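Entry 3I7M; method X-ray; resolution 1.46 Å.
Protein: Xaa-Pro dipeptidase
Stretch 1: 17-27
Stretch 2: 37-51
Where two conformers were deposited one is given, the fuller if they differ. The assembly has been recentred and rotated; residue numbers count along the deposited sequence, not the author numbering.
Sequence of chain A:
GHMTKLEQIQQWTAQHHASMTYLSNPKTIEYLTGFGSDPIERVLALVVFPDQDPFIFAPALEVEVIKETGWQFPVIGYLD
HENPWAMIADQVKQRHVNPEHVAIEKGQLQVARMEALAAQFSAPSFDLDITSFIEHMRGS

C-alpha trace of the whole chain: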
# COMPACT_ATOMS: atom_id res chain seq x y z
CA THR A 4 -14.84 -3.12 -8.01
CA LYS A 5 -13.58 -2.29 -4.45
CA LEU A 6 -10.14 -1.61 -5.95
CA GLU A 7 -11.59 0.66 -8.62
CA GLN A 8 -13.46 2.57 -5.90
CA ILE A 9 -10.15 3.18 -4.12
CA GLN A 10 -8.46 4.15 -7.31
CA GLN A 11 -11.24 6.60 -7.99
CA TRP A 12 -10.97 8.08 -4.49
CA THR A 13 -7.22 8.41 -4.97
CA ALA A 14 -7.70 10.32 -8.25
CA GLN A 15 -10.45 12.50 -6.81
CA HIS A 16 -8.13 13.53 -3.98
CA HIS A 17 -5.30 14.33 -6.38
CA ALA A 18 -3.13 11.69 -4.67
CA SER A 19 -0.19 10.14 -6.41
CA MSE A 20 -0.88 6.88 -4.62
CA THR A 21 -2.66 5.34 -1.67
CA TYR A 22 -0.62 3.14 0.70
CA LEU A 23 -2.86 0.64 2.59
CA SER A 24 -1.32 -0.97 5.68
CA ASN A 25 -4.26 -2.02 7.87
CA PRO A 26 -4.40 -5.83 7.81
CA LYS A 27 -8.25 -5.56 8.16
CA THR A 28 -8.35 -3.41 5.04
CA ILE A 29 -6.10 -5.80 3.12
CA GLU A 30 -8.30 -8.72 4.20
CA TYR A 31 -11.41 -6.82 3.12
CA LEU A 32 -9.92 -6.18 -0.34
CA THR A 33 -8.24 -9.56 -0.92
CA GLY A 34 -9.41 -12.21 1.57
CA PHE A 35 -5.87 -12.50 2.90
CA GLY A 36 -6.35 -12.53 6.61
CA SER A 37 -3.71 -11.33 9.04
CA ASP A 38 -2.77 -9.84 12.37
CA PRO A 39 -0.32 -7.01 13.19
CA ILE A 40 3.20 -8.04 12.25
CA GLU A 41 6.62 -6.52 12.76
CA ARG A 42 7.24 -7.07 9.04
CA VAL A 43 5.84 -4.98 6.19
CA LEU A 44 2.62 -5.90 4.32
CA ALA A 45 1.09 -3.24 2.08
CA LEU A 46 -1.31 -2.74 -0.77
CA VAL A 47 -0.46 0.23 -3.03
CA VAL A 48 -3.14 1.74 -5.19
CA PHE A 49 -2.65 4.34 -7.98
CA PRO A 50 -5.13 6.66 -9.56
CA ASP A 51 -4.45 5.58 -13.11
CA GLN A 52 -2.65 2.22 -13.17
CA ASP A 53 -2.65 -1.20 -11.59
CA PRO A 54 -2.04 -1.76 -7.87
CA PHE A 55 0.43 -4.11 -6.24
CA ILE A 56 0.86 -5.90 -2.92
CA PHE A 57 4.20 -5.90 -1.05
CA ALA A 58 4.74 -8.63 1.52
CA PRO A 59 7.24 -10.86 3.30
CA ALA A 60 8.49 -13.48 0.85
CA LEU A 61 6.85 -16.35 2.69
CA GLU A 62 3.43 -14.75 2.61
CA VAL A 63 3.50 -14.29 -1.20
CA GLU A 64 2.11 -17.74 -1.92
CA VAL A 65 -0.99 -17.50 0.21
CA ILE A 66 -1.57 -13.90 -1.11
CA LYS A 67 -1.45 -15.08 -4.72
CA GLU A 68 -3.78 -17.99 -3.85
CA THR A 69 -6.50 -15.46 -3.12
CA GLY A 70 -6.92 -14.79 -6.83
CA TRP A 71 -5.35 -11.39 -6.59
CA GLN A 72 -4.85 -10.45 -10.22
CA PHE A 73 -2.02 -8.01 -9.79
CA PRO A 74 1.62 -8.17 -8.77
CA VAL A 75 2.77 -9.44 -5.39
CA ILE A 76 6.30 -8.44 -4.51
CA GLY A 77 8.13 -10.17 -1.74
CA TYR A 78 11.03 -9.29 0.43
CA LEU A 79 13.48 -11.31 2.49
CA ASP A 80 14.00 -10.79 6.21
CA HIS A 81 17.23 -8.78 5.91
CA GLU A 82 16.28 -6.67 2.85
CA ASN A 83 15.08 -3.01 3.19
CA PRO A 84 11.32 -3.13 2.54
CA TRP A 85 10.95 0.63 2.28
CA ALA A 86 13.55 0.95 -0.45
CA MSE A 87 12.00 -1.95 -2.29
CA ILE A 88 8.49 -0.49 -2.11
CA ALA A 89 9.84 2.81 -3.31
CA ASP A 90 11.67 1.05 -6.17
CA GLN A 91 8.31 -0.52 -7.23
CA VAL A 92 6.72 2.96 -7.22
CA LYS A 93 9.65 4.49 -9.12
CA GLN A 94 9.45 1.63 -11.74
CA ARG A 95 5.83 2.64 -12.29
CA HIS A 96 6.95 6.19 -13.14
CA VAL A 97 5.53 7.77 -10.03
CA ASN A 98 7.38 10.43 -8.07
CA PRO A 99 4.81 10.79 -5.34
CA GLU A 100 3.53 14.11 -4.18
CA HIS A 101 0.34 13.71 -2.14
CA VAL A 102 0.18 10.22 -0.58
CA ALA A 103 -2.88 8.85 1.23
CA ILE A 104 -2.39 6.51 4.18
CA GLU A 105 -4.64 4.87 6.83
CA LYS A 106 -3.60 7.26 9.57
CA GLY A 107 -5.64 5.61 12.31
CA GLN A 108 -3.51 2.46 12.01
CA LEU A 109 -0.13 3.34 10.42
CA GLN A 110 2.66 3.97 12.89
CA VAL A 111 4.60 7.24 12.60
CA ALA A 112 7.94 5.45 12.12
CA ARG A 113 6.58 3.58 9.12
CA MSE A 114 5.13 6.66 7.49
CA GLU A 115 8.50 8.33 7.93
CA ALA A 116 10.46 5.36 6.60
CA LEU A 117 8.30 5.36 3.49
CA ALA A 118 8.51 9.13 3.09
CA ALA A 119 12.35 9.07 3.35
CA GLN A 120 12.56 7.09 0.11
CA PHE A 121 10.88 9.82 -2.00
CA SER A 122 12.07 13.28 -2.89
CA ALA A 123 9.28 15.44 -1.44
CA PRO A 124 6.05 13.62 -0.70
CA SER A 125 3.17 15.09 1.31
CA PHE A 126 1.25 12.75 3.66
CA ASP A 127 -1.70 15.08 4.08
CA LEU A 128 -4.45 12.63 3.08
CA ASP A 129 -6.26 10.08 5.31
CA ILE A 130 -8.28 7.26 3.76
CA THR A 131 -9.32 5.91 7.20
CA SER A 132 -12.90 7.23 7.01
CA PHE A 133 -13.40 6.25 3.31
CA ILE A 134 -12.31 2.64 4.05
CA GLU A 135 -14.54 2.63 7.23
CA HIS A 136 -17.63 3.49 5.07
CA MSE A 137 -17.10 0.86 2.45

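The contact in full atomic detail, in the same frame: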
# COMPACT_ATOMS: atom_id res chain seq x y z
N HIS A 17 -6.50 13.81 -5.76
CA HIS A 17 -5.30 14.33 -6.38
C HIS A 17 -4.06 13.69 -5.70
O HIS A 17 -3.01 14.34 -5.54
CB HIS A 17 -5.34 15.88 -6.30
CG HIS A 17 -6.72 16.47 -6.56
ND1 HIS A 17 -7.43 17.17 -5.60
CD2 HIS A 17 -7.53 16.39 -7.64
CE1 HIS A 17 -8.61 17.52 -6.09
NE2 HIS A 17 -8.68 17.09 -7.33
N ALA A 18 -4.21 12.44 -5.29
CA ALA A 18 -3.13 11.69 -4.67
C ALA A 18 -2.33 10.95 -5.73
O ALA A 18 -2.90 10.32 -6.65
CB ALA A 18 -3.69 10.67 -3.69
N SER A 19 -1.02 10.94 -5.58
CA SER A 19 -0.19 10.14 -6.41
C SER A 19 -0.36 8.64 -6.20
O SER A 19 -0.10 7.82 -7.12
CB SER A 19 1.29 10.46 -6.19
OG SER A 19 1.59 11.83 -6.52
N MSE A 20 -0.68 8.30 -4.97
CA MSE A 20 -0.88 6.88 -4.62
C MSE A 20 -1.53 6.85 -3.26
O MSE A 20 -1.50 7.81 -2.50
CB MSE A 20 0.36 6.06 -4.63
CG MSE A 20 1.34 6.54 -3.60
SE MSE A 20 3.04 5.65 -3.77
CE MSE A 20 3.79 6.16 -2.19
N THR A 21 -2.14 5.70 -2.98
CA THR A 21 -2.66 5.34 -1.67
C THR A 21 -1.88 4.14 -1.16
O THR A 21 -1.79 3.14 -1.89
CB THR A 21 -4.12 5.07 -1.80
OG1 THR A 21 -4.79 6.32 -2.04
CG2 THR A 21 -4.68 4.48 -0.54
N TYR A 22 -1.40 4.23 0.07
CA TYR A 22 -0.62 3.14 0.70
C TYR A 22 -1.48 2.56 1.78
O TYR A 22 -1.72 3.24 2.81
CB TYR A 22 0.68 3.75 1.24
CG TYR A 22 1.55 2.72 1.93
CD1 TYR A 22 2.51 2.04 1.21
CD2 TYR A 22 1.51 2.56 3.28
CE1 TYR A 22 3.29 1.08 1.84
CE2 TYR A 22 2.32 1.57 3.93
CZ TYR A 22 3.21 0.91 3.17
OH TYR A 22 3.99 -0.08 3.79
N LEU A 23 -1.99 1.34 1.61
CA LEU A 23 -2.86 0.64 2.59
C LEU A 23 -2.00 -0.33 3.40
O LEU A 23 -1.21 -1.12 2.81
CB LEU A 23 -3.92 -0.10 1.84
CG LEU A 23 -4.87 0.80 1.05
CD1 LEU A 23 -5.86 -0.12 0.32
CD2 LEU A 23 -5.56 1.87 1.86
N SER A 24 -2.12 -0.19 4.71
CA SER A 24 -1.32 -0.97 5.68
C SER A 24 -2.15 -1.71 6.70
O SER A 24 -1.56 -2.50 7.48
CB SER A 24 -0.37 0.00 6.40
OG SER A 24 -1.11 1.06 7.04
N ASN A 25 -3.44 -1.41 6.83
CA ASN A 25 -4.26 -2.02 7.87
C ASN A 25 -4.56 -3.46 7.45
O ASN A 25 -5.16 -3.64 6.43
CB ASN A 25 -5.53 -1.18 8.09
CG ASN A 25 -6.39 -1.64 9.21
OD1 ASN A 25 -6.21 -2.75 9.77
ND2 ASN A 25 -7.31 -0.80 9.59
N PRO A 26 -4.13 -4.45 8.26
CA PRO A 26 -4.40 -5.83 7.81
C PRO A 26 -5.91 -6.07 7.60
O PRO A 26 -6.27 -6.88 6.76
CB PRO A 26 -3.89 -6.69 8.95
CG PRO A 26 -2.96 -5.82 9.75
CD PRO A 26 -3.34 -4.40 9.50
N LYS A 27 -6.77 -5.41 8.36
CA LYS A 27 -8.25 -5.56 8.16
C LYS A 27 -8.66 -5.02 6.81
O LYS A 27 -9.53 -5.58 6.14
CB LYS A 27 -9.01 -4.85 9.25
CG LYS A 27 -8.82 -5.43 10.68
CD LYS A 27 -9.58 -6.75 10.92
CE LYS A 27 -9.22 -7.37 12.30
NZ LYS A 27 -9.80 -8.76 12.55
N SER A 37 -4.91 -11.44 8.19
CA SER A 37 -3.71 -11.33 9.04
C SER A 37 -3.84 -10.42 10.25
O SER A 37 -4.83 -9.74 10.47
CB SER A 37 -2.50 -10.91 8.19
OG SER A 37 -2.58 -9.54 7.84
N ASP A 38 -2.81 -10.48 11.07
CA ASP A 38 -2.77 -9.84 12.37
C ASP A 38 -1.58 -8.89 12.28
O ASP A 38 -0.76 -9.06 11.39
CB ASP A 38 -2.53 -10.89 13.45
CG ASP A 38 -1.22 -11.65 13.24
OD1 ASP A 38 -1.15 -12.50 12.29
OD2 ASP A 38 -0.25 -11.38 13.98
N PRO A 39 -1.47 -7.94 13.22
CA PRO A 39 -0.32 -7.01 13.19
C PRO A 39 0.98 -7.78 13.21
O PRO A 39 1.13 -8.71 14.00
CB PRO A 39 -0.47 -6.23 14.50
CG PRO A 39 -1.91 -6.36 14.88
CD PRO A 39 -2.29 -7.75 14.44
N ILE A 40 1.91 -7.40 12.35
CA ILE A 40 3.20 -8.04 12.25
C ILE A 40 4.30 -6.97 12.40
O ILE A 40 4.09 -5.74 12.15
CB ILE A 40 3.27 -8.87 10.91
CG1 ILE A 40 2.28 -10.04 10.94
CG2 ILE A 40 4.58 -9.50 10.66
CD1 ILE A 40 1.18 -9.94 9.88
N GLU A 41 5.49 -7.44 12.79
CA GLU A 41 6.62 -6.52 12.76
C GLU A 41 7.04 -6.27 11.31
O GLU A 41 7.47 -5.19 10.98
CB GLU A 41 7.76 -7.00 13.63
CG GLU A 41 7.33 -7.40 15.06
CD GLU A 41 8.25 -6.89 16.15
OE1 GLU A 41 9.38 -6.44 15.85
OE2 GLU A 41 7.84 -6.94 17.33
N ARG A 42 6.85 -7.25 10.42
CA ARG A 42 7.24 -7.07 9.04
C ARG A 42 6.26 -6.17 8.25
O ARG A 42 5.30 -5.62 8.81
CB ARG A 42 7.50 -8.40 8.35
CG ARG A 42 8.88 -9.06 8.76
CD ARG A 42 8.95 -10.47 8.19
NE ARG A 42 10.00 -11.34 8.67
CZ ARG A 42 10.03 -11.80 9.90
NH1 ARG A 42 10.96 -12.66 10.27
NH2 ARG A 42 9.11 -11.43 10.76
N VAL A 43 6.53 -5.99 6.98
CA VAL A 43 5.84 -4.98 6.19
C VAL A 43 4.94 -5.67 5.17
O VAL A 43 5.40 -6.45 4.30
CB VAL A 43 6.83 -4.01 5.50
CG1 VAL A 43 6.06 -2.99 4.61
CG2 VAL A 43 7.71 -3.35 6.48
N LEU A 44 3.64 -5.44 5.27
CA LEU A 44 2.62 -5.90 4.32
C LEU A 44 1.84 -4.67 3.87
O LEU A 44 1.37 -3.91 4.75
CB LEU A 44 1.69 -6.87 4.98
CG LEU A 44 0.43 -7.28 4.21
CD1 LEU A 44 0.76 -8.15 2.98
CD2 LEU A 44 -0.58 -7.98 5.11
N ALA A 45 1.78 -4.44 2.57
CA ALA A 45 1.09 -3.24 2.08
C ALA A 45 0.41 -3.52 0.79
O ALA A 45 0.80 -4.42 0.03
CB ALA A 45 2.16 -2.12 1.86
N LEU A 46 -0.60 -2.72 0.51
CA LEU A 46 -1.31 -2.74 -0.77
C LEU A 46 -1.30 -1.31 -1.31
O LEU A 46 -1.77 -0.40 -0.63
CB LEU A 46 -2.72 -3.30 -0.60
CG LEU A 46 -3.45 -3.73 -1.87
CD1 LEU A 46 -4.63 -4.64 -1.49
CD2 LEU A 46 -3.88 -2.50 -2.60
N VAL A 47 -0.68 -1.10 -2.45
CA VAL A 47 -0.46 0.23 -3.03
C VAL A 47 -1.36 0.40 -4.21
O VAL A 47 -1.39 -0.42 -5.11
CB VAL A 47 0.97 0.43 -3.44
CG1 VAL A 47 1.18 1.81 -4.11
CG2 VAL A 47 1.86 0.20 -2.18
N VAL A 48 -2.13 1.47 -4.17
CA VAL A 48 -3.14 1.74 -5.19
C VAL A 48 -2.80 3.11 -5.86
O VAL A 48 -2.37 4.07 -5.23
CB VAL A 48 -4.54 1.88 -4.57
CG1 VAL A 48 -5.69 2.24 -5.62
CG2 VAL A 48 -4.93 0.62 -3.79
N PHE A 49 -2.94 3.15 -7.20
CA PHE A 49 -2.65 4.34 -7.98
C PHE A 49 -3.92 4.84 -8.60
O PHE A 49 -4.87 4.08 -8.80
CB PHE A 49 -1.63 4.01 -9.09
CG PHE A 49 -0.31 3.54 -8.56
CD1 PHE A 49 0.62 4.44 -8.10
CD2 PHE A 49 -0.02 2.19 -8.47
CE1 PHE A 49 1.86 4.05 -7.58
CE2 PHE A 49 1.22 1.75 -7.96
CZ PHE A 49 2.16 2.69 -7.48
N PRO A 50 -3.89 6.10 -8.99
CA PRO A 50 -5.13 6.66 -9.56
C PRO A 50 -5.40 6.21 -10.97
O PRO A 50 -6.58 6.27 -11.43
CB PRO A 50 -4.86 8.15 -9.56
CG PRO A 50 -3.40 8.35 -9.51
CD PRO A 50 -2.90 7.12 -8.68
N ASP A 51 -4.36 5.78 -11.67
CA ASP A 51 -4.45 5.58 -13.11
C ASP A 51 -3.68 4.38 -13.64
O ASP A 51 -3.40 4.26 -14.85
CB ASP A 51 -4.00 6.88 -13.78
CG ASP A 51 -2.55 7.19 -13.49
OD1 ASP A 51 -1.93 6.50 -12.62
OD2 ASP A 51 -2.06 8.18 -14.11
O HOH W 1 2.62 -1.36 5.52
O HOH W 2 -0.38 -4.68 6.87
O HOH W 3 -4.45 -8.93 5.98

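Strand 45-48 pairs antiparallel with the strand running through T21, Y22 and L23, joining the two stretches; their axes approach to 4.7 Å with an angle of 165° between N-to-C directions, and the contact buries 713 Å² summed over both sides. Stretch 2 begins beside the first turn of a helix. S37 lies against P26, with S37 OG 3.3 Å from P26 CB, and a water extends this contact: it accepts from S37 OG at 2.7 Å and donates to P26 O at 2.9 Å. P26, whose CA-to-CB bond points toward stretch 2, suits a first helical turn, where its missing amide proton costs no backbone bond; just before it, N25 caps the helix, its OD1 accepting from K27 N at 3.1 Å. The chain then grazes the P26 ring, D38 C lying 4.2 Å from P26 CG and P39 N 4.3 Å from the same atom. From I40 to R42 it swings clear of stretch 1, and these residues make no contact with it.

V43 brings the chain back, its CG1 3.7 Å from Y22 OH. L44 contributes mainly through its carbonyl, which points into a gap bridged by two waters. One donates to L44 O at 2.9 Å and lies 2.6 Å from Y22 OH; the other donates to L44 O at 2.9 Å and to S24 O at 2.6 Å. The Y22 hydroxyl thus has a polar partner at the end of an otherwise apolar side chain.

At A45 the strand begins. The methyl is small enough to let the Y22 ring lie close, with A45 CB 3.4 Å from Y22 CE1, and A45 CA makes a CA-H...O contact of 3.2 Å with L23 O. L46 forms a hydrogen-bonded pair with L23: L23 N donates to L46 O at 2.8 Å and L46 N to L23 O at 2.9 Å. Their side chains share a face of the sheet, L46 CB lying 4.2 Å from L23 CB.

V47 pairs with Y22 without hydrogen bonds between them, and both side chains occupy the opposite face. With chi1 t, Y22 extends its ring past V47, leaving V47 CG2 3.9 Å from Y22 CD1; V47 CG1 also meets M20 SE, the selenium of a selenomethionine, at 4.3 Å. V47 CA approaches T21 O at 3.4 Å in a second CA-H...O contact.

V48 closes the ladder with two nearly linear bonds, T21 N to V48 O and V48 N to T21 O, both 2.8 Å. Its side chain returns to the face of T21, L23 and L46, with V48 CG2 4.3 Å from L23 CD1, while V48 O also receives M20 CA at 3.2 Å.

Beyond the strand, the buried ring of F49 packs its CD1 3.8 Å from M20 CB and turns an edge to S19 O, 3.6 Å from that same CD1. P50 ends the contact: its CD lies 3.3 Å from S19 O and its CG 3.5 Å from A18 O, so its compact ring packs against two successive carbonyls.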